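Local atomic coordinates of cycloserine biosynthesis protein DcsG (Streptomyces lavendulae, PDB entry 6JIL), a protein that catalyses the ATP-dependent cyclisation of O-ureido-D-serine to the antibiotic D-cycloserine, the ring-closing step of its biosynthesis, with magnesium as cofactor. Residues L22-A25 / C26-V29; L189-D193 / G194-H198; D224-E227 / D228-A231. All blocks are in the same frame, centred on the assembly; numbering follows the deposited sequence.

Contact 1: L22-A25 / C26-V29; sequences LLEA and CRTV
Glu24 and Arg27 lie side by side on the outer surface of the last turns of helix 19-28, pointing the same way and joined by a salt bridge. The grip is uneven. OE1 of Glu24 offers its syn lone pair to NH2 of Arg27 at 2.6 Å, in the plane of the guanidinium, whereas NE of Arg27 makes only weak bonds to OE1 and OE2. Because the carboxylate and guanidinium planes are turned 40° apart, the two groups do not form a flat, symmetric fork. The long arginine gets there by a bend at chi3 (-54°), which folds its end back along the helix toward the acid.

Beneath this pair runs the ordinary ladder of the helix, with N of Cys26 bonded to O of Leu22 at 2.9 Å. On the buried side CD1 of Leu22 rests 4.0 Å from SG of Cys26. The small Ala25 suits close packing on Ala290 of helix 285-296, where Phe289 receives Leu22.

At the C-terminal end O of Ala25 takes N of Val29 at 3.0 Å and probably also the hydroxyl of Thr28. The threonine's chi1 of 67° sets OG1 back over the preceding turn; its modelled 2.5 Å to O of Ala25 is so short that the exact length is doubtful. Val29 then leaves the helical conformation.

Chemically, the helix between strands 4-8 and 33-37 of this beta-alpha-beta unit is two-sided: charge pairing faces outward, where solvent probably weakens it, while apolar contacts hold the inner side, and the threonine hydroxyl probably gives O of Ala25 a second donor.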
loop_
_atom_site.group_PDB
_atom_site.type_symbol
_atom_site.label_atom_id
_atom_site.label_comp_id
_atom_site.label_asym_id
_atom_site.label_seq_id
_atom_site.Cartn_x
_atom_site.Cartn_y
_atom_site.Cartn_z
ATOM N N LEU A 22 -5.635 11.088 14.102
ATOM C CA LEU A 22 -4.233 10.842 14.441
ATOM C C LEU A 22 -3.653 12.011 15.226
ATOM O O LEU A 22 -2.881 11.811 16.166
ATOM C CB LEU A 22 -3.397 10.592 13.176
ATOM C CG LEU A 22 -1.871 10.471 13.362
ATOM C CD1 LEU A 22 -1.548 9.452 14.461
ATOM C CD2 LEU A 22 -1.214 10.062 12.040
ATOM N N LEU A 23 -4.029 13.228 14.847
ATOM C CA LEU A 23 -3.545 14.415 15.538
ATOM C C LEU A 23 -4.050 14.457 16.984
ATOM O O LEU A 23 -3.314 14.835 17.894
ATOM C CB LEU A 23 -3.983 15.679 14.796
ATOM C CG LEU A 23 -3.282 15.989 13.467
ATOM C CD1 LEU A 23 -3.902 17.236 12.843
ATOM C CD2 LEU A 23 -1.796 16.210 13.711
ATOM N N GLU A 24 -5.303 14.073 17.201
ATOM C CA GLU A 24 -5.842 14.072 18.552
ATOM C C GLU A 24 -5.117 13.039 19.409
ATOM O O GLU A 24 -4.773 13.307 20.564
ATOM C CB GLU A 24 -7.343 13.784 18.533
ATOM C CG GLU A 24 -8.164 14.958 18.037
ATOM C CD GLU A 24 -7.690 16.290 18.621
ATOM O OE1 GLU A 24 -6.913 17.004 17.941
ATOM O OE2 GLU A 24 -8.085 16.613 19.767
ATOM N N ALA A 25 -4.874 11.866 18.830
ATOM C CA ALA A 25 -4.173 10.790 19.524
ATOM C C ALA A 25 -2.761 11.251 19.878
ATOM O O ALA A 25 -2.260 10.964 20.968
ATOM C CB ALA A 25 -4.113 9.549 18.638
ATOM N N CYS A 26 -2.121 11.960 18.953
ATOM C CA CYS A 26 -0.773 12.463 19.198
ATOM C C CYS A 26 -0.808 13.393 20.388
ATOM O O CYS A 26 0.088 13.377 21.231
ATOM C CB CYS A 26 -0.235 13.211 17.978
ATOM S SG CYS A 26 0.392 12.101 16.714
ATOM N N ARG A 27 -1.862 14.199 20.439
ATOM C CA ARG A 27 -2.067 15.153 21.513
ATOM C C ARG A 27 -2.181 14.380 22.825
ATOM O O ARG A 27 -1.627 14.785 23.843
ATOM C CB ARG A 27 -3.357 15.937 21.248
ATOM C CG ARG A 27 -3.557 17.193 22.084
ATOM C CD ARG A 27 -4.997 17.702 21.948
ATOM N NE ARG A 27 -5.375 17.889 20.549
ATOM C CZ ARG A 27 -4.924 18.874 19.775
ATOM N NH1 ARG A 27 -4.082 19.773 20.265
ATOM N NH2 ARG A 27 -5.287 18.939 18.500
ATOM N N THR A 28 -2.891 13.253 22.791
ATOM C CA THR A 28 -3.078 12.450 23.989
ATOM C C THR A 28 -1.795 11.768 24.479
ATOM O O THR A 28 -1.652 11.511 25.668
ATOM C CB THR A 28 -4.192 11.384 23.794
ATOM O OG1 THR A 28 -3.773 10.413 22.831
ATOM C CG2 THR A 28 -5.476 12.035 23.302
ATOM N N VAL A 29 -0.859 11.469 23.585
ATOM C CA VAL A 29 0.381 10.842 24.030
ATOM C C VAL A 29 1.504 11.871 24.157
ATOM O O VAL A 29 2.682 11.531 24.170
ATOM C CB VAL A 29 0.816 9.689 23.095
ATOM C CG1 VAL A 29 -0.277 8.625 23.053
ATOM C CG2 VAL A 29 1.118 10.213 21.709
#

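Contact 2: L189-D193 / G194-H198; sequences LTFFD and GVYSH
Phe191 and Tyr196 meet edge to face across the hairpin of strands 186-192 and 195-202, the edge of the tyrosine directed at the phenylalanine face with ring centroids 5.7 Å apart and planes at 72°. CA of Tyr196 lies over the same face, 3.8 Å from its centroid, a CH-pi contact brought about by their non-hydrogen-bonded antiparallel pairing, in which CA of Phe191 and CA of Tyr196 come within 4.5 Å. With chi1 at 171° the tyrosine swings its ring along its own strand, so that CE1 reaches Leu189 CD2 at 4.0 Å.

Thr190, Phe192 and His198 share the other face of the sheet. Thr190 and His198 run alongside each other, and CB of Thr190 sits over the imidazole face, 3.8 Å from its centroid. Phe192 leans its CD1 on CB of Ser197 at 3.6 Å. In the imidazole plane OG of Ser197 is hydrogen-bonded to ND1 of His198 at 2.8 Å.

Ser197 and His198 both stand opposite Thr190, a classic beta bulge: O of Thr190 accepts a good bond from N of Ser197 (2.9 Å) and a weak one from N of His198, while N of Thr190 bonds to O of His198. At the other end Asp193 and Gly194 both take positive phi, as their type I' turn requires; glycine does so readily, and Asp193 is tied to Arg296 by a salt bridge.

With both ring nitrogens bonded, ND1 to Ser197 and NE2 to O of Leu277, the buried imidazole is probably fixed in rotation. Thr190 OG1 bonds to that same carbonyl, and its side chain touches Arg254, a probable active-site residue, so the bulged end probably belongs to the active site's second shell.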
loop_
_atom_site.group_PDB
_atom_site.type_symbol
_atom_site.label_atom_id
_atom_site.label_comp_id
_atom_site.label_asym_id
_atom_site.label_seq_id
_atom_site.Cartn_x
_atom_site.Cartn_y
_atom_site.Cartn_z
ATOM N N LEU A 189 -6.607 -5.215 6.805
ATOM C CA LEU A 189 -6.278 -5.272 8.227
ATOM C C LEU A 189 -5.177 -4.290 8.619
ATOM O O LEU A 189 -4.160 -4.168 7.940
ATOM C CB LEU A 189 -5.842 -6.688 8.623
ATOM C CG LEU A 189 -6.826 -7.861 8.523
ATOM C CD1 LEU A 189 -7.120 -8.184 7.065
ATOM C CD2 LEU A 189 -6.222 -9.082 9.221
ATOM N N THR A 190 -5.382 -3.597 9.733
ATOM C CA THR A 190 -4.411 -2.632 10.219
ATOM C C THR A 190 -3.705 -3.168 11.458
ATOM O O THR A 190 -4.343 -3.676 12.378
ATOM C CB THR A 190 -5.095 -1.314 10.551
ATOM O OG1 THR A 190 -5.574 -0.725 9.338
ATOM C CG2 THR A 190 -4.137 -0.366 11.229
ATOM N N PHE A 191 -2.379 -3.056 11.464
ATOM C CA PHE A 191 -1.566 -3.528 12.577
ATOM C C PHE A 191 -0.702 -2.422 13.158
ATOM O O PHE A 191 -0.267 -1.517 12.445
ATOM C CB PHE A 191 -0.637 -4.655 12.132
ATOM C CG PHE A 191 -1.313 -5.979 11.955
ATOM C CD1 PHE A 191 -2.244 -6.175 10.947
ATOM C CD2 PHE A 191 -0.970 -7.057 12.772
ATOM C CE1 PHE A 191 -2.820 -7.429 10.748
ATOM C CE2 PHE A 191 -1.541 -8.314 12.581
ATOM C CZ PHE A 191 -2.466 -8.501 11.567
ATOM N N PHE A 192 -0.450 -2.517 14.460
ATOM C CA PHE A 192 0.396 -1.557 15.154
ATOM C C PHE A 192 1.409 -2.329 15.983
ATOM O O PHE A 192 1.045 -3.068 16.894
ATOM C CB PHE A 192 -0.458 -0.639 16.021
ATOM C CG PHE A 192 -1.336 0.284 15.219
ATOM C CD1 PHE A 192 -2.718 0.257 15.361
ATOM C CD2 PHE A 192 -0.776 1.172 14.310
ATOM C CE1 PHE A 192 -3.528 1.099 14.612
ATOM C CE2 PHE A 192 -1.580 2.019 13.554
ATOM C CZ PHE A 192 -2.960 1.982 13.708
ATOM N N ASP A 193 2.683 -2.169 15.633
ATOM C CA ASP A 193 3.778 -2.864 16.307
ATOM C C ASP A 193 3.616 -4.382 16.310
ATOM O O ASP A 193 3.893 -5.045 17.310
ATOM C CB ASP A 193 3.946 -2.362 17.742
ATOM C CG ASP A 193 4.888 -1.183 17.832
ATOM O OD1 ASP A 193 5.577 -0.915 16.826
ATOM O OD2 ASP A 193 4.953 -0.529 18.899
ATOM N N GLY A 194 3.172 -4.923 15.181
ATOM C CA GLY A 194 2.993 -6.355 15.057
ATOM C C GLY A 194 1.731 -6.881 15.712
ATOM O O GLY A 194 1.570 -8.093 15.850
ATOM N N VAL A 195 0.833 -5.983 16.109
ATOM C CA VAL A 195 -0.409 -6.388 16.764
ATOM C C VAL A 195 -1.647 -5.951 15.987
ATOM O O VAL A 195 -1.781 -4.794 15.592
ATOM C CB VAL A 195 -0.477 -5.819 18.202
ATOM C CG1 VAL A 195 -1.814 -6.159 18.855
ATOM C CG2 VAL A 195 0.677 -6.376 19.021
ATOM N N TYR A 196 -2.549 -6.895 15.759
ATOM C CA TYR A 196 -3.772 -6.615 15.026
ATOM C C TYR A 196 -4.621 -5.591 15.767
ATOM O O TYR A 196 -4.865 -5.727 16.967
ATOM C CB TYR A 196 -4.582 -7.901 14.836
ATOM C CG TYR A 196 -5.960 -7.666 14.267
ATOM C CD1 TYR A 196 -6.135 -7.316 12.929
ATOM C CD2 TYR A 196 -7.089 -7.764 15.075
ATOM C CE1 TYR A 196 -7.404 -7.070 12.409
ATOM C CE2 TYR A 196 -8.369 -7.514 14.567
ATOM C CZ TYR A 196 -8.514 -7.170 13.234
ATOM O OH TYR A 196 -9.765 -6.928 12.733
ATOM N N SER A 197 -5.074 -4.568 15.051
ATOM C CA SER A 197 -5.910 -3.547 15.666
ATOM C C SER A 197 -7.339 -3.611 15.158
ATOM O O SER A 197 -8.277 -3.713 15.937
ATOM C CB SER A 197 -5.351 -2.151 15.392
ATOM O OG SER A 197 -6.203 -1.154 15.934
ATOM N N HIS A 198 -7.502 -3.558 13.843
ATOM C CA HIS A 198 -8.833 -3.569 13.259
ATOM C C HIS A 198 -8.756 -3.749 11.752
ATOM O O HIS A 198 -7.671 -3.730 11.159
ATOM C CB HIS A 198 -9.522 -2.245 13.544
ATOM C CG HIS A 198 -8.779 -1.065 12.995
ATOM N ND1 HIS A 198 -7.718 -0.479 13.654
ATOM C CD2 HIS A 198 -8.910 -0.398 11.822
ATOM C CE1 HIS A 198 -7.228 0.499 12.913
ATOM N NE2 HIS A 198 -7.933 0.568 11.796
#

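Contact 3: D224-E227 / D228-A231; sequences DADE and DQRA
The guanidinium of Arg230 has O of Ala225 over one face, while O of Asp226 and CG of Glu227 stand at its edge. Although NE of Arg230 is 3.4 Å from O of Ala225, the angle is too poor for a hydrogen bond. CG of Arg230 packs on CB of Ala225 at 3.8 Å, a fit helped by the small alanine.

The amide of Gln229 is used edge-on. Its OE1 accepts N of Asp226 at 3.1 Å, in the carbonyl plane and on a lone pair, though OD1 of Asp226 is modelled so tightly against this amide that their detailed placement is doubtful. The bond is the half of a capping box in which the N3 side chain accepts the N-cap N-H; the glutamine, extended at chi2 (-180°), has the length to reach back. Backbone bonds then start the helix, N of Arg230 to O of Asp226 (3.0 Å) and N of Ala231 to O of Glu227. The helix dipole probably offsets part of the charge of Asp226, Glu227 and Asp228.

Here strand 220-223 hands over to helix 227-244: Ala225 and Arg230 turn inward onto Leu189 of strand 186-192, Arg230 also touches Tyr196, and Gln229 touches Thr187.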
loop_
_atom_site.group_PDB
_atom_site.type_symbol
_atom_site.label_atom_id
_atom_site.label_comp_id
_atom_site.label_asym_id
_atom_site.label_seq_id
_atom_site.Cartn_x
_atom_site.Cartn_y
_atom_site.Cartn_z
ATOM N N ASP A 224 -14.575 -7.318 11.018
ATOM C CA ASP A 224 -13.793 -8.036 12.009
ATOM C C ASP A 224 -13.106 -9.174 11.270
ATOM O O ASP A 224 -13.756 -10.134 10.858
ATOM C CB ASP A 224 -14.704 -8.576 13.099
ATOM C CG ASP A 224 -14.152 -8.326 14.475
ATOM O OD1 ASP A 224 -13.245 -9.080 14.892
ATOM O OD2 ASP A 224 -14.613 -7.361 15.130
ATOM N N ALA A 225 -11.797 -9.052 11.081
ATOM C CA ALA A 225 -11.035 -10.070 10.361
ATOM C C ALA A 225 -11.009 -11.370 11.147
ATOM O O ALA A 225 -10.851 -11.352 12.369
ATOM C CB ALA A 225 -9.613 -9.581 10.111
ATOM N N ASP A 226 -11.168 -12.497 10.457
ATOM C CA ASP A 226 -11.145 -13.780 11.144
ATOM C C ASP A 226 -9.714 -14.219 11.405
ATOM O O ASP A 226 -8.765 -13.564 10.961
ATOM C CB ASP A 226 -11.904 -14.859 10.355
ATOM C CG ASP A 226 -11.459 -14.968 8.913
ATOM O OD1 ASP A 226 -11.881 -14.124 8.095
ATOM O OD2 ASP A 226 -10.689 -15.895 8.588
ATOM N N GLU A 227 -9.566 -15.314 12.144
ATOM C CA GLU A 227 -8.252 -15.850 12.497
ATOM C C GLU A 227 -7.320 -16.039 11.309
ATOM O O GLU A 227 -6.174 -15.596 11.338
ATOM C CB GLU A 227 -8.412 -17.180 13.234
ATOM C CG GLU A 227 -8.912 -17.024 14.654
ATOM C CD GLU A 227 -9.185 -18.353 15.331
ATOM O OE1 GLU A 227 -9.393 -18.353 16.565
ATOM O OE2 GLU A 227 -9.198 -19.392 14.631
ATOM N N ASP A 228 -7.818 -16.697 10.272
ATOM C CA ASP A 228 -7.030 -16.958 9.077
ATOM C C ASP A 228 -6.491 -15.691 8.443
ATOM O O ASP A 228 -5.319 -15.623 8.073
ATOM C CB ASP A 228 -7.870 -17.711 8.053
ATOM C CG ASP A 228 -8.110 -19.150 8.450
ATOM O OD1 ASP A 228 -9.036 -19.773 7.879
ATOM O OD2 ASP A 228 -7.367 -19.658 9.325
ATOM N N GLN A 229 -7.352 -14.687 8.317
ATOM C CA GLN A 229 -6.953 -13.432 7.710
ATOM C C GLN A 229 -5.877 -12.754 8.546
ATOM O O GLN A 229 -4.860 -12.305 8.010
ATOM C CB GLN A 229 -8.176 -12.529 7.544
ATOM C CG GLN A 229 -9.240 -13.128 6.639
ATOM C CD GLN A 229 -10.446 -12.226 6.473
ATOM O OE1 GLN A 229 -11.090 -11.846 7.452
ATOM N NE2 GLN A 229 -10.763 -11.880 5.227
ATOM N N ARG A 230 -6.090 -12.705 9.859
ATOM C CA ARG A 230 -5.121 -12.083 10.752
ATOM C C ARG A 230 -3.836 -12.890 10.751
ATOM O O ARG A 230 -2.738 -12.337 10.856
ATOM C CB ARG A 230 -5.698 -11.980 12.165
ATOM C CG ARG A 230 -6.903 -11.066 12.238
ATOM C CD ARG A 230 -7.353 -10.812 13.663
ATOM N NE ARG A 230 -8.030 -11.956 14.256
ATOM C CZ ARG A 230 -8.537 -11.958 15.485
ATOM N NH1 ARG A 230 -8.437 -10.871 16.246
ATOM N NH2 ARG A 230 -9.143 -13.045 15.955
ATOM N N ALA A 231 -3.974 -14.202 10.612
ATOM C CA ALA A 231 -2.814 -15.080 10.570
ATOM C C ALA A 231 -1.970 -14.787 9.323
ATOM O O ALA A 231 -0.745 -14.715 9.396
ATOM C CB ALA A 231 -3.263 -16.532 10.576
#

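Overall arrangement
Contacts 1, 2 and 3 follow one another along the chain. Contact 1 is on the helix between strands 4-8 and 33-37 of the parallel sheet, contact 2 is within the five-stranded antiparallel sheet, and contact 3 starts the helix after its edge strand 220-223. The centres of contacts 1 and 2 are about 18 Å apart without touching; helix 285-296 receives side chains from both, on the hairpin's Phe192 face, where Thr190 touches Arg254 of the adjoining strand. Contacts 2 and 3, about 11 Å between centres, touch directly, as helix 227-244 covers the Phe191 face. The centres of contacts 1 and 3 are about 28 Å apart, on helices at different faces of the hairpin.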